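Local coordinates for protein 2-keto acid:ferredoxin oxidoreductase subunit alpha (Pyrococcus furiosus, PDB 1YD7) that probably catalyses, as the alpha subunit of a heterotetramer, the ferredoxin- and CoA-dependent oxidation of 2-oxoglutarate to succinyl-CoA and carbon dioxide, at residues L152-P157 / I182-A187. Sequence-based numbering, arbitrary orientation.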
loop_
_atom_site.group_PDB
_atom_site.type_symbol
_atom_site.label_atom_id
_atom_site.label_comp_id
_atom_site.label_asym_id
_atom_site.label_seq_id
_atom_site.Cartn_x
_atom_site.Cartn_y
_atom_site.Cartn_z
ATOM N N LEU A 152 12.993 -7.393 -8.591
ATOM C CA LEU A 152 12.103 -6.406 -8.015
ATOM C C LEU A 152 12.607 -5.994 -6.643
ATOM O O LEU A 152 13.265 -6.772 -5.936
ATOM C CB LEU A 152 10.691 -6.976 -7.898
ATOM C CG LEU A 152 10.045 -7.350 -9.236
ATOM C CD1 LEU A 152 8.921 -8.328 -9.049
ATOM C CD2 LEU A 152 9.552 -6.087 -9.954
ATOM N N ILE A 153 12.312 -4.748 -6.292
ATOM C CA ILE A 153 12.499 -4.263 -4.949
ATOM C C ILE A 153 11.333 -4.832 -4.107
ATOM O O ILE A 153 10.170 -4.727 -4.497
ATOM C CB ILE A 153 12.506 -2.732 -4.886
ATOM C CG1 ILE A 153 13.621 -2.144 -5.774
ATOM C CG2 ILE A 153 12.642 -2.281 -3.456
ATOM C CD1 ILE A 153 13.515 -0.616 -6.014
ATOM N N VAL A 154 11.673 -5.459 -2.981
ATOM C CA VAL A 154 10.706 -6.137 -2.118
ATOM C C VAL A 154 11.002 -5.824 -0.663
ATOM O O VAL A 154 12.129 -5.971 -0.235
ATOM C CB VAL A 154 10.756 -7.657 -2.311
ATOM C CG1 VAL A 154 9.668 -8.353 -1.445
ATOM C CG2 VAL A 154 10.562 -8.013 -3.765
ATOM N N LEU A 155 9.996 -5.372 0.084
ATOM C CA LEU A 155 10.097 -5.175 1.528
ATOM C C LEU A 155 9.119 -6.144 2.202
ATOM O O LEU A 155 7.954 -6.285 1.775
ATOM C CB LEU A 155 9.737 -3.746 1.928
ATOM C CG LEU A 155 10.609 -2.578 1.435
ATOM C CD1 LEU A 155 10.207 -2.188 0.054
ATOM C CD2 LEU A 155 10.488 -1.365 2.348
ATOM N N SER A 156 9.595 -6.785 3.268
ATOM C CA SER A 156 8.859 -7.836 3.995
ATOM C C SER A 156 8.799 -7.513 5.487
ATOM O O SER A 156 9.709 -7.904 6.212
ATOM C CB SER A 156 9.574 -9.169 3.836
ATOM O OG SER A 156 9.216 -9.790 2.626
ATOM N N PRO A 157 7.746 -6.788 5.937
ATOM C CA PRO A 157 7.641 -6.442 7.355
ATOM C C PRO A 157 7.281 -7.668 8.220
ATOM O O PRO A 157 6.570 -8.567 7.770
ATOM C CB PRO A 157 6.530 -5.401 7.382
ATOM C CG PRO A 157 5.669 -5.727 6.212
ATOM C CD PRO A 157 6.593 -6.280 5.162
ATOM N N ILE A 182 7.257 -4.041 -4.135
ATOM C CA ILE A 182 6.421 -5.073 -3.553
ATOM C C ILE A 182 6.507 -5.003 -2.036
ATOM O O ILE A 182 7.592 -5.082 -1.485
ATOM C CB ILE A 182 6.871 -6.480 -4.019
ATOM C CG1 ILE A 182 7.049 -6.502 -5.530
ATOM C CG2 ILE A 182 5.871 -7.595 -3.563
ATOM C CD1 ILE A 182 5.834 -6.170 -6.290
ATOM N N LEU A 183 5.365 -4.824 -1.371
ATOM C CA LEU A 183 5.289 -4.993 0.094
ATOM C C LEU A 183 4.723 -6.396 0.313
ATOM O O LEU A 183 3.587 -6.665 -0.031
ATOM C CB LEU A 183 4.444 -3.922 0.785
ATOM C CG LEU A 183 4.586 -3.894 2.318
ATOM C CD1 LEU A 183 5.778 -3.081 2.790
ATOM C CD2 LEU A 183 3.320 -3.347 2.940
ATOM N N LEU A 184 5.576 -7.295 0.791
ATOM C CA LEU A 184 5.249 -8.699 0.929
ATOM C C LEU A 184 4.895 -8.935 2.396
ATOM O O LEU A 184 5.746 -8.777 3.268
ATOM C CB LEU A 184 6.435 -9.556 0.499
ATOM C CG LEU A 184 6.313 -11.073 0.680
ATOM C CD1 LEU A 184 5.105 -11.631 -0.052
ATOM C CD2 LEU A 184 7.583 -11.760 0.205
ATOM N N THR A 185 3.635 -9.260 2.664
ATOM C CA THR A 185 3.163 -9.409 4.035
ATOM C C THR A 185 2.430 -10.753 4.204
ATOM O O THR A 185 2.439 -11.594 3.297
ATOM C CB THR A 185 2.279 -8.192 4.465
ATOM O OG1 THR A 185 1.934 -8.307 5.856
ATOM C CG2 THR A 185 1.009 -8.103 3.650
ATOM N N ASP A 186 1.845 -10.970 5.379
ATOM C CA ASP A 186 0.997 -12.146 5.617
ATOM C C ASP A 186 -0.124 -11.810 6.593
ATOM O O ASP A 186 -0.125 -10.746 7.193
ATOM C CB ASP A 186 1.836 -13.345 6.104
ATOM C CG ASP A 186 2.664 -13.027 7.330
ATOM O OD1 ASP A 186 2.149 -12.360 8.260
ATOM O OD2 ASP A 186 3.838 -13.450 7.380
ATOM N N ALA A 187 -1.072 -12.727 6.743
ATOM C CA ALA A 187 -2.195 -12.553 7.668
ATOM C C ALA A 187 -1.792 -12.418 9.142
ATOM O O ALA A 187 -2.525 -11.792 9.921
ATOM C CB ALA A 187 -3.210 -13.692 7.508
#
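Leu155 O accepts the amide of Leu184 at 2.8 Å from Leu184 N, in a nearly straight bond, and the CA-H of Leu183 also leans on this oxygen. Ile182 O is gripped in the same double way: Leu155 N donates to it at 2.9 Å, while Val154 CA lies 3.3 Å from Ile182 O in a CA-H...O contact. Ile182 N in turn donates to Ile153 O, and here the donor is tilted 20° from the carbonyl plane. The three bonds alternate as in a parallel ladder, pairing Val154 with Ile182 and Leu155 with Leu183, although the axes of the short strand segments are turned 34° against each other.

Side chains divide between two faces. On one, Val154 straddles its partners: CG1, anti to the backbone N (chi1 -177°), meets Leu184 CB at 4.0 Å, whereas CG2 lies against Ile182 CB. On the other, Leu183 CD1 touches both Leu155 CB, 4.1 Å from it, and the ring carbon Pro157 CD. Beyond the ladder, Ser156 OG lies against the Leu184 side chain, 3.5 Å from both Leu184 CB and Leu184 CD2.

The pair closes a beta-alpha-beta crossover: helix 160-177 covers the Leu155 and Leu183 face through Phe166, strand 116-121 flanks 180-185 on its other side, and 153-155 is an outermost strand of this chain's parallel sheet.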